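Local structure of p800 reaction center core protein (Heliobacterium modesticaldum, 5V8K) at residues Y62-L65 with Y66-L70; G180-H183 with Y184-F188; A216-V219 with F220-I224. The protein forms the homodimeric core of a photosynthetic reaction center, binding bacteriochlorophyll g pigments across the membrane and contributing ligands to an iron-sulfur cluster. All blocks are in the same frame, centred on the assembly; numbering follows the deposited sequence.

Contact 1. Residues Y62-L65 with Y66-L70; sequences YARL and YQLGL. With GBF (Bacteriochlorophyll g), chain J.
Y66 N and Q67 N donate to Y62 O and A63 O, each at 3.0 Å, in the last turn of helix 58-67, and G69, with positive phi, ends that helix in a Schellman motif. Its two bonds run from L70 N to L65 O (3.2 Å) and from G69 N to Y66 O. The return of the chain also brings L70 CD1 near L65 CD2.

R64 leaves the helix toward the pigment of chain J. Bends at chi2 (-90°) and chi3 (-87°) fold its chain, so that NH1 reaches the ester carbonyl O1A at 2.7 Å, while O2D of the methyl ester lies over one face of the guanidinium. At the guanidinium edge sits OE1 of Q67, whose amide plane is turned 89° from it; Q67 NE2 is spent on Q229 O. L65 and L68 add apolar contacts to the same pigment: L65 CD2 meets the ester methyl CED at 3.4 Å, and L68 CD1 packs on the side-arm carbon CAA at 3.6 Å.

NE and NH2 of R64 bond carbonyl oxygens of two further bacteriochlorophylls, so this buried cation is gripped by three pigments. Its positive charge would probably polarise those carbonyls, and may shift the energies of the pigments it joins.

Contact 2. Residues G180-H183 with Y184-F188; sequences GIFH and YFAGF. With GBF (Bacteriochlorophyll g), chain R.
H183 and F188 meet because chi1 of H183, at -86°, turns the imidazole out from the side of the last turn of helix 162-186, toward the pigment, and because CG of F188 stands beside its own backbone N, which turns the phenyl ring back against it. The two rings form an offset stack, centroids 4.1 Å apart and planes 19° from parallel. F182 CD2 lies over the other face of the imidazole, so that ring is held from both sides.

In its own plane the imidazole has two partners. ND1 donates to G187 O at 2.9 Å, coming in from above the carbonyl plane, and NE2 binds the magnesium of the chain R bacteriochlorophyll at 2.5 Å. G187 takes positive phi just past the helix, where its N still bonds H183 O (2.9 Å) while its own carbonyl faces the imidazole.

F182 carries the pigment as well: with CG anti to the backbone N, its CE2 comes 3.4 Å from C3D of the macrocycle, and A186 CB makes a CH-pi contact over the opposite face. F188 turns its edge to the macrocycle at CHB, and its side chain also touches L117 and F121 of helix 113-137.

With a leucine in place of H183, the magnesium would probably lose its protein ligand, G187 O its donor and F188 its stacking partner. The bond at ND1 fixes the rotation of the imidazole and is likely to make NE2 a stronger donor to the metal.

Contact 3. Residues A216-V219 with F220-I224; sequences ATVV and FAMII. With GBF (Bacteriochlorophyll g), chain Y.
F220 sits one turn after A216, and M222 one turn after V218, in a local contact along the C-terminal end of helix 200-224, a predicted transmembrane helix that faces bacteriochlorophylls on more than one side. Regular backbone bonds carry the turn: F220 N to A216 O at 3.2 Å, A221 N to T217 O and M222 N to V218 O, with a weak one from I223 N to V219 O.

F220 meets both the macrocycle and the tail of the chain Y pigment. Its CG is anti to the carbonyl carbon (chi1 -80°), which sends the ring out from the helix with A216 O at its edge, 3.3 Å from CD1. Another part of the edge is directed at the macrocycle: CE2 lies 3.5 Å from the pyrrole nitrogen NC, and the magnesium lies in the plane of the ring. The pigment tail then passes over one face of the phenyl, with C2 3.8 Å from CZ. Farther along, the tail reaches A216, whose CB touches C15 at 3.7 Å. I223 and I224 extend the apolar wall, I223 CD1 against the ester oxygen O2A and I224 CD1 against the ring carbon CAD, each at 3.5 Å.

Elsewhere on the helix M222, extended beyond CG, lays its CE on V218 CG1 (3.6 Å), and both residues touch another bacteriochlorophyll. M222 also meets I264 and H267 of helix 258-291, while V219 and I223 rest on I264. T217 OG1 is bonded back to H214 O.

Such a hydrophobic helix, packed on its neighbour and lined by tetrapyrroles and their tails, is characteristic of the pigment-binding transmembrane region of type I reaction centers.

In the fold
Contacts 1, 2 and 3 follow one another along the chain, on helix 58-67, helix 162-186 and helix 200-224, the last two being successive helices. None touches another: contacts 1 and 3 are the nearest pair, with centres 20 Å apart and nearest atoms about 9 Å, whereas contact 2 lies 38 Å from contact 1 and 32 Å from contact 3, centre to centre. Contact 3 is the closest to the middle of the chain and contact 2 the farthest out. Pigments bridge part of the gap, since R64 of contact 1 and M222 of contact 3 line one bacteriochlorophyll pocket. Together the three helices hold bacteriochlorophylls at different distances from the centre of the chain, consistent with a light-harvesting array built into the reaction-center protein.

Contact 1. Residues Y62-L65 with Y66-L70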
# COMPACT_ATOMS: atom_id res chain seq x y z
N TYR A 62 -6.31 17.27 -30.04
CA TYR A 62 -7.38 17.96 -30.75
C TYR A 62 -7.51 19.39 -30.26
O TYR A 62 -7.84 20.28 -31.05
CB TYR A 62 -8.71 17.21 -30.59
CG TYR A 62 -8.93 16.22 -31.73
CD1 TYR A 62 -8.42 14.93 -31.69
CD2 TYR A 62 -9.63 16.62 -32.90
CE1 TYR A 62 -8.59 14.06 -32.75
CE2 TYR A 62 -9.80 15.76 -33.96
CZ TYR A 62 -9.30 14.49 -33.88
OH TYR A 62 -9.48 13.66 -34.93
N ALA A 63 -7.24 19.64 -28.97
CA ALA A 63 -7.17 21.02 -28.50
C ALA A 63 -6.10 21.80 -29.25
O ALA A 63 -6.29 22.99 -29.53
CB ALA A 63 -6.89 21.08 -26.98
N ARG A 64 -5.00 21.14 -29.64
CA ARG A 64 -4.01 21.81 -30.48
C ARG A 64 -4.57 22.14 -31.85
O ARG A 64 -4.35 23.24 -32.38
CB ARG A 64 -2.75 20.96 -30.59
CG ARG A 64 -1.92 20.96 -29.26
CD ARG A 64 -0.89 22.11 -29.27
NE ARG A 64 0.32 21.65 -29.91
CZ ARG A 64 1.02 22.27 -30.85
NH1 ARG A 64 2.12 21.69 -31.29
NH2 ARG A 64 0.64 23.43 -31.38
N LEU A 65 -5.31 21.20 -32.47
CA LEU A 65 -5.89 21.50 -33.79
C LEU A 65 -6.74 22.74 -33.70
O LEU A 65 -6.70 23.62 -34.58
CB LEU A 65 -6.76 20.34 -34.29
CG LEU A 65 -6.12 19.01 -34.66
CD1 LEU A 65 -7.17 18.11 -35.25
CD2 LEU A 65 -5.03 19.22 -35.63
N TYR A 66 -7.56 22.81 -32.65
CA TYR A 66 -8.40 23.96 -32.38
C TYR A 66 -7.59 25.25 -32.32
O TYR A 66 -7.94 26.25 -32.95
CB TYR A 66 -9.14 23.71 -31.07
CG TYR A 66 -9.90 24.90 -30.58
CD1 TYR A 66 -11.06 25.31 -31.22
CD2 TYR A 66 -9.46 25.62 -29.47
CE1 TYR A 66 -11.77 26.42 -30.77
CE2 TYR A 66 -10.15 26.72 -29.02
CZ TYR A 66 -11.30 27.10 -29.67
OH TYR A 66 -11.99 28.18 -29.23
N GLN A 67 -6.51 25.24 -31.54
CA GLN A 67 -5.68 26.43 -31.40
C GLN A 67 -5.04 26.82 -32.73
O GLN A 67 -4.77 28.00 -32.97
CB GLN A 67 -4.60 26.19 -30.34
CG GLN A 67 -3.71 27.41 -30.04
CD GLN A 67 -2.50 27.05 -29.18
OE1 GLN A 67 -1.98 25.94 -29.24
NE2 GLN A 67 -2.07 28.00 -28.37
N LEU A 68 -4.78 25.86 -33.61
CA LEU A 68 -4.21 26.18 -34.91
C LEU A 68 -5.22 26.79 -35.88
O LEU A 68 -4.84 27.19 -36.98
CB LEU A 68 -3.59 24.94 -35.54
CG LEU A 68 -2.44 24.38 -34.70
CD1 LEU A 68 -2.29 22.92 -34.97
CD2 LEU A 68 -1.16 25.12 -35.02
N GLY A 69 -6.47 26.92 -35.48
CA GLY A 69 -7.49 27.42 -36.39
C GLY A 69 -8.03 26.40 -37.37
O GLY A 69 -8.69 26.79 -38.33
N LEU A 70 -7.79 25.12 -37.14
CA LEU A 70 -8.27 24.07 -38.01
C LEU A 70 -9.60 23.53 -37.50
O LEU A 70 -10.01 23.78 -36.37
CB LEU A 70 -7.21 22.96 -38.10
CG LEU A 70 -5.85 23.44 -38.63
CD1 LEU A 70 -4.80 22.33 -38.63
CD2 LEU A 70 -5.98 24.06 -40.03
MG GBF J . 4.23 18.33 -37.08
CHA GBF J . 1.99 19.16 -34.52
CHB GBF J . 2.84 20.67 -38.99
CHC GBF J . 6.79 17.69 -39.27
CHD GBF J . 5.92 16.28 -34.66
NA GBF J . 2.65 19.50 -36.89
C1A GBF J . 1.82 19.78 -35.88
C2A GBF J . 0.92 20.98 -36.01
C3A GBF J . 0.96 21.13 -37.52
C4A GBF J . 2.24 20.39 -37.82
CMA GBF J . -0.23 20.47 -38.26
CAA GBF J . 1.28 22.29 -35.30
CBA GBF J . 2.70 22.74 -35.57
CGA GBF J . 3.72 21.97 -34.78
O1A GBF J . 3.62 21.81 -33.57
O2A GBF J . 5.02 21.85 -35.37
NB GBF J . 4.78 19.16 -38.86
C1B GBF J . 4.06 20.06 -39.55
C2B GBF J . 4.73 20.39 -40.71
C3B GBF J . 5.83 19.55 -40.79
C4B GBF J . 5.79 18.73 -39.63
CMB GBF J . 4.34 21.45 -41.71
CAB GBF J . 6.76 19.65 -41.94
CBB GBF J . 7.76 18.87 -42.26
NC GBF J . 5.97 17.26 -36.96
C1C GBF J . 6.84 17.05 -37.94
C2C GBF J . 8.01 16.13 -37.89
C3C GBF J . 7.64 15.82 -36.50
C4C GBF J . 6.50 16.46 -36.01
CMC GBF J . 7.82 14.97 -38.87
CAC GBF J . 8.41 14.87 -35.65
CBC GBF J . 9.66 14.15 -36.12
ND GBF J . 4.11 17.80 -35.14
C1D GBF J . 4.72 17.03 -34.25
C2D GBF J . 4.18 16.89 -32.73
C3D GBF J . 3.15 17.78 -33.05
C4D GBF J . 3.08 18.29 -34.37
CMD GBF J . 4.61 16.17 -31.50
CAD GBF J . 1.99 18.36 -32.31
OBD GBF J . 1.59 18.29 -31.12
CBD GBF J . 1.17 19.17 -33.28
CGD GBF J . -0.23 18.66 -33.40
O1D GBF J . -0.56 17.50 -33.61
O2D GBF J . -1.29 19.58 -33.26
CED GBF J . -2.55 18.90 -33.26
C1 GBF J . 5.92 20.89 -34.87
C2 GBF J . 6.88 20.44 -35.96
C3 GBF J . 7.83 21.24 -36.42
C4 GBF J . 7.95 22.60 -35.83
C5 GBF J . 8.76 20.78 -37.53
C6 GBF J . 8.73 21.74 -38.72
C7 GBF J . 9.58 21.21 -39.86
C8 GBF J . 10.41 21.99 -40.58
C9 GBF J . 11.24 21.41 -41.70
C10 GBF J . 10.55 23.45 -40.29

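Contact 2. Residues G180-H183 with Y184-F188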
# COMPACT_ATOMS: atom_id res chain seq x y z
N GLY A 180 24.53 30.87 -32.69
CA GLY A 180 25.15 29.79 -33.45
C GLY A 180 26.38 30.25 -34.22
O GLY A 180 27.40 29.55 -34.26
N ILE A 181 26.31 31.42 -34.84
CA ILE A 181 27.48 31.94 -35.54
C ILE A 181 28.61 32.19 -34.56
O ILE A 181 29.77 31.83 -34.81
CB ILE A 181 27.12 33.22 -36.32
CG1 ILE A 181 26.28 32.83 -37.53
CG2 ILE A 181 28.38 33.96 -36.76
CD1 ILE A 181 25.66 33.98 -38.19
N PHE A 182 28.29 32.83 -33.43
CA PHE A 182 29.33 33.13 -32.45
C PHE A 182 30.06 31.86 -32.02
O PHE A 182 31.29 31.81 -32.03
CB PHE A 182 28.74 33.83 -31.24
CG PHE A 182 29.70 33.91 -30.09
CD1 PHE A 182 30.61 34.96 -29.98
CD2 PHE A 182 29.72 32.92 -29.13
CE1 PHE A 182 31.50 35.01 -28.95
CE2 PHE A 182 30.60 32.97 -28.08
CZ PHE A 182 31.50 34.01 -27.98
N HIS A 183 29.31 30.83 -31.64
CA HIS A 183 29.94 29.59 -31.22
C HIS A 183 30.54 28.79 -32.36
O HIS A 183 31.40 27.94 -32.11
CB HIS A 183 28.95 28.70 -30.50
CG HIS A 183 28.83 29.01 -29.05
ND1 HIS A 183 29.91 28.95 -28.19
CD2 HIS A 183 27.77 29.40 -28.31
CE1 HIS A 183 29.51 29.29 -26.97
NE2 HIS A 183 28.22 29.56 -27.02
N TYR A 184 30.06 28.98 -33.59
CA TYR A 184 30.74 28.33 -34.70
C TYR A 184 32.21 28.72 -34.71
O TYR A 184 33.09 27.89 -34.97
CB TYR A 184 30.06 28.71 -36.01
CG TYR A 184 30.78 28.20 -37.23
CD1 TYR A 184 30.83 26.84 -37.50
CD2 TYR A 184 31.39 29.07 -38.10
CE1 TYR A 184 31.49 26.36 -38.62
CE2 TYR A 184 32.04 28.61 -39.22
CZ TYR A 184 32.09 27.26 -39.48
OH TYR A 184 32.75 26.82 -40.61
N PHE A 185 32.50 29.98 -34.40
CA PHE A 185 33.85 30.51 -34.47
C PHE A 185 34.63 30.33 -33.17
O PHE A 185 35.83 30.06 -33.20
CB PHE A 185 33.79 31.99 -34.85
CG PHE A 185 33.42 32.23 -36.28
CD1 PHE A 185 34.27 31.85 -37.31
CD2 PHE A 185 32.21 32.84 -36.60
CE1 PHE A 185 33.92 32.07 -38.63
CE2 PHE A 185 31.86 33.06 -37.91
CZ PHE A 185 32.71 32.67 -38.93
N ALA A 186 33.96 30.45 -32.02
CA ALA A 186 34.62 30.46 -30.72
C ALA A 186 34.62 29.10 -30.04
O ALA A 186 35.47 28.87 -29.18
CB ALA A 186 33.95 31.49 -29.81
N GLY A 187 33.71 28.21 -30.39
CA GLY A 187 33.73 26.90 -29.79
C GLY A 187 33.18 26.94 -28.36
O GLY A 187 32.59 27.92 -27.91
N PHE A 188 33.39 25.82 -27.66
CA PHE A 188 33.00 25.64 -26.27
C PHE A 188 34.20 25.24 -25.42
O PHE A 188 34.05 24.56 -24.40
CB PHE A 188 31.88 24.60 -26.14
CG PHE A 188 30.68 24.89 -27.00
CD1 PHE A 188 29.65 25.68 -26.53
CD2 PHE A 188 30.59 24.38 -28.29
CE1 PHE A 188 28.56 25.96 -27.32
CE2 PHE A 188 29.50 24.66 -29.09
CZ PHE A 188 28.49 25.44 -28.61
MG GBF R . 27.24 30.29 -24.80
CHA GBF R . 30.24 31.81 -23.85
CHB GBF R . 28.18 27.53 -23.25
CHC GBF R . 24.15 29.06 -25.73
CHD GBF R . 26.37 33.42 -26.32
NA GBF R . 28.82 29.79 -23.74
C1A GBF R . 29.98 30.39 -23.46
C2A GBF R . 30.62 29.88 -22.19
C3A GBF R . 30.25 28.41 -22.40
C4A GBF R . 29.00 28.59 -23.19
CMA GBF R . 31.25 27.59 -23.20
CAA GBF R . 30.01 30.51 -20.94
CBA GBF R . 30.70 30.05 -19.67
CGA GBF R . 29.93 30.47 -18.44
O1A GBF R . 28.93 31.16 -18.53
O2A GBF R . 30.32 29.98 -17.13
NB GBF R . 26.28 28.53 -24.45
C1B GBF R . 26.83 27.46 -23.87
C2B GBF R . 25.91 26.41 -23.89
C3B GBF R . 24.79 26.86 -24.58
C4B GBF R . 25.08 28.19 -24.95
CMB GBF R . 26.15 25.06 -23.27
CAB GBF R . 23.53 26.11 -24.90
CBB GBF R . 23.17 24.88 -24.57
NC GBF R . 25.64 31.09 -25.79
C1C GBF R . 24.49 30.46 -26.09
C2C GBF R . 23.37 31.04 -26.88
C3C GBF R . 24.16 32.29 -26.95
C4C GBF R . 25.42 32.29 -26.34
CMC GBF R . 23.22 30.30 -28.21
CAC GBF R . 23.67 33.50 -27.65
CBC GBF R . 22.32 33.59 -28.31
ND GBF R . 27.97 32.14 -25.08
C1D GBF R . 27.68 33.30 -25.66
C2D GBF R . 28.73 34.56 -25.63
C3D GBF R . 29.62 33.77 -24.90
C4D GBF R . 29.23 32.44 -24.58
CMD GBF R . 28.80 35.98 -26.13
CAD GBF R . 30.96 33.98 -24.31
OBD GBF R . 31.82 34.94 -24.30
CBD GBF R . 31.37 32.74 -23.61
CGD GBF R . 32.62 32.14 -24.17
O1D GBF R . 33.66 32.22 -23.54
O2D GBF R . 32.62 31.44 -25.44
CED GBF R . 33.53 30.34 -25.64

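Contact 3. Residues A216-V219 with F220-I224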
# COMPACT_ATOMS: atom_id res chain seq x y z
N ALA A 216 9.54 22.20 -15.32
CA ALA A 216 9.00 22.94 -14.19
C ALA A 216 8.55 24.34 -14.61
O ALA A 216 7.49 24.81 -14.17
CB ALA A 216 10.03 23.03 -13.06
N THR A 217 9.31 25.03 -15.47
CA THR A 217 8.84 26.34 -15.90
C THR A 217 7.57 26.20 -16.74
O THR A 217 6.72 27.09 -16.71
CB THR A 217 9.93 27.10 -16.68
OG1 THR A 217 10.28 26.45 -17.90
CG2 THR A 217 11.15 27.27 -15.84
N VAL A 218 7.41 25.08 -17.44
CA VAL A 218 6.21 24.89 -18.23
C VAL A 218 5.00 24.62 -17.34
O VAL A 218 3.90 25.11 -17.62
CB VAL A 218 6.42 23.76 -19.26
CG1 VAL A 218 5.08 23.37 -19.92
CG2 VAL A 218 7.41 24.21 -20.33
N VAL A 219 5.18 23.82 -16.29
CA VAL A 219 4.11 23.60 -15.31
C VAL A 219 3.58 24.94 -14.79
O VAL A 219 2.38 25.20 -14.81
CB VAL A 219 4.62 22.71 -14.16
CG1 VAL A 219 3.66 22.71 -12.94
CG2 VAL A 219 4.77 21.29 -14.63
N PHE A 220 4.49 25.81 -14.34
CA PHE A 220 4.05 27.10 -13.81
C PHE A 220 3.42 27.96 -14.92
O PHE A 220 2.42 28.66 -14.69
CB PHE A 220 5.21 27.85 -13.13
CG PHE A 220 5.52 27.38 -11.72
CD1 PHE A 220 6.28 26.24 -11.48
CD2 PHE A 220 5.06 28.11 -10.62
CE1 PHE A 220 6.57 25.83 -10.18
CE2 PHE A 220 5.34 27.70 -9.32
CZ PHE A 220 6.10 26.56 -9.10
N ALA A 221 4.00 27.94 -16.12
CA ALA A 221 3.45 28.76 -17.19
C ALA A 221 2.05 28.30 -17.60
O ALA A 221 1.19 29.11 -17.94
CB ALA A 221 4.39 28.74 -18.40
N MET A 222 1.79 27.00 -17.55
CA MET A 222 0.46 26.52 -17.89
C MET A 222 -0.61 26.95 -16.89
O MET A 222 -1.79 26.99 -17.24
CB MET A 222 0.46 24.99 -17.99
CG MET A 222 1.16 24.44 -19.19
SD MET A 222 1.20 22.63 -19.18
CE MET A 222 1.83 22.23 -20.84
N ILE A 223 -0.23 27.23 -15.64
CA ILE A 223 -1.17 27.77 -14.66
C ILE A 223 -1.33 29.28 -14.85
O ILE A 223 -2.43 29.82 -14.69
CB ILE A 223 -0.70 27.44 -13.23
CG1 ILE A 223 -0.69 25.92 -13.01
CG2 ILE A 223 -1.57 28.15 -12.17
CD1 ILE A 223 0.02 25.57 -11.69
N ILE A 224 -0.24 29.97 -15.14
CA ILE A 224 -0.19 31.43 -15.07
C ILE A 224 -0.51 32.07 -16.41
O ILE A 224 -1.22 33.07 -16.46
CB ILE A 224 1.19 31.86 -14.54
CG1 ILE A 224 1.35 31.42 -13.08
CG2 ILE A 224 1.37 33.36 -14.62
CD1 ILE A 224 2.75 31.56 -12.52
MG GBF Y . 4.49 30.31 -6.74
CHA GBF Y . 2.41 32.32 -8.68
CHB GBF Y . 1.79 28.59 -5.81
CHC GBF Y . 6.74 28.04 -5.46
CHD GBF Y . 7.22 31.80 -8.57
NA GBF Y . 2.54 30.44 -7.13
C1A GBF Y . 1.78 31.37 -7.72
C2A GBF Y . 0.31 31.07 -7.88
C3A GBF Y . 0.17 30.16 -6.67
C4A GBF Y . 1.58 29.70 -6.54
CMA GBF Y . -0.25 30.97 -5.43
CAA GBF Y . -0.22 30.42 -9.17
CBA GBF Y . 0.70 29.33 -9.69
CGA GBF Y . 0.53 28.00 -8.99
O1A GBF Y . -0.53 27.62 -8.53
O2A GBF Y . 1.63 27.08 -9.01
NB GBF Y . 4.27 28.53 -5.79
C1B GBF Y . 3.09 28.01 -5.42
C2B GBF Y . 3.36 26.84 -4.71
C3B GBF Y . 4.73 26.69 -4.62
C4B GBF Y . 5.29 27.80 -5.27
CMB GBF Y . 2.36 25.87 -4.13
CAB GBF Y . 5.30 25.53 -3.92
CBB GBF Y . 6.52 25.10 -3.84
NC GBF Y . 6.49 30.01 -6.98
C1C GBF Y . 7.24 29.09 -6.36
C2C GBF Y . 8.71 28.96 -6.47
C3C GBF Y . 8.69 30.10 -7.42
C4C GBF Y . 7.45 30.67 -7.67
CMC GBF Y . 9.32 29.26 -5.09
CAC GBF Y . 9.90 30.64 -8.07
CBC GBF Y . 11.26 30.06 -7.84
ND GBF Y . 4.87 31.65 -8.20
C1D GBF Y . 5.85 32.23 -8.87
C2D GBF Y . 5.59 33.38 -9.97
C3D GBF Y . 4.24 33.25 -9.74
C4D GBF Y . 3.80 32.31 -8.78
CMD GBF Y . 6.39 34.24 -10.90
CAD GBF Y . 3.07 34.05 -10.12
OBD GBF Y . 2.81 34.78 -11.14
CBD GBF Y . 1.87 33.41 -9.51
CGD GBF Y . 1.15 34.42 -8.67
O1D GBF Y . 1.45 34.62 -7.48
O2D GBF Y . 0.14 35.20 -9.30
CED GBF Y . -0.49 36.19 -8.49
C1 GBF Y . 1.52 25.81 -8.36
C2 GBF Y . 2.63 24.95 -8.86
C3 GBF Y . 2.84 23.73 -8.34
C4 GBF Y . 1.98 23.24 -7.23
C5 GBF Y . 3.96 22.88 -8.88
C6 GBF Y . 5.10 22.83 -7.85
C7 GBF Y . 6.21 21.89 -8.30
C8 GBF Y . 7.52 22.17 -8.13
C9 GBF Y . 7.98 23.44 -7.44
C10 GBF Y . 8.61 21.21 -8.54
C11 GBF Y . 8.47 20.59 -9.88
C12 GBF Y . 9.75 19.93 -10.34
C13 GBF Y . 9.90 19.49 -11.60
C14 GBF Y . 11.19 18.85 -12.00
C15 GBF Y . 8.78 19.62 -12.63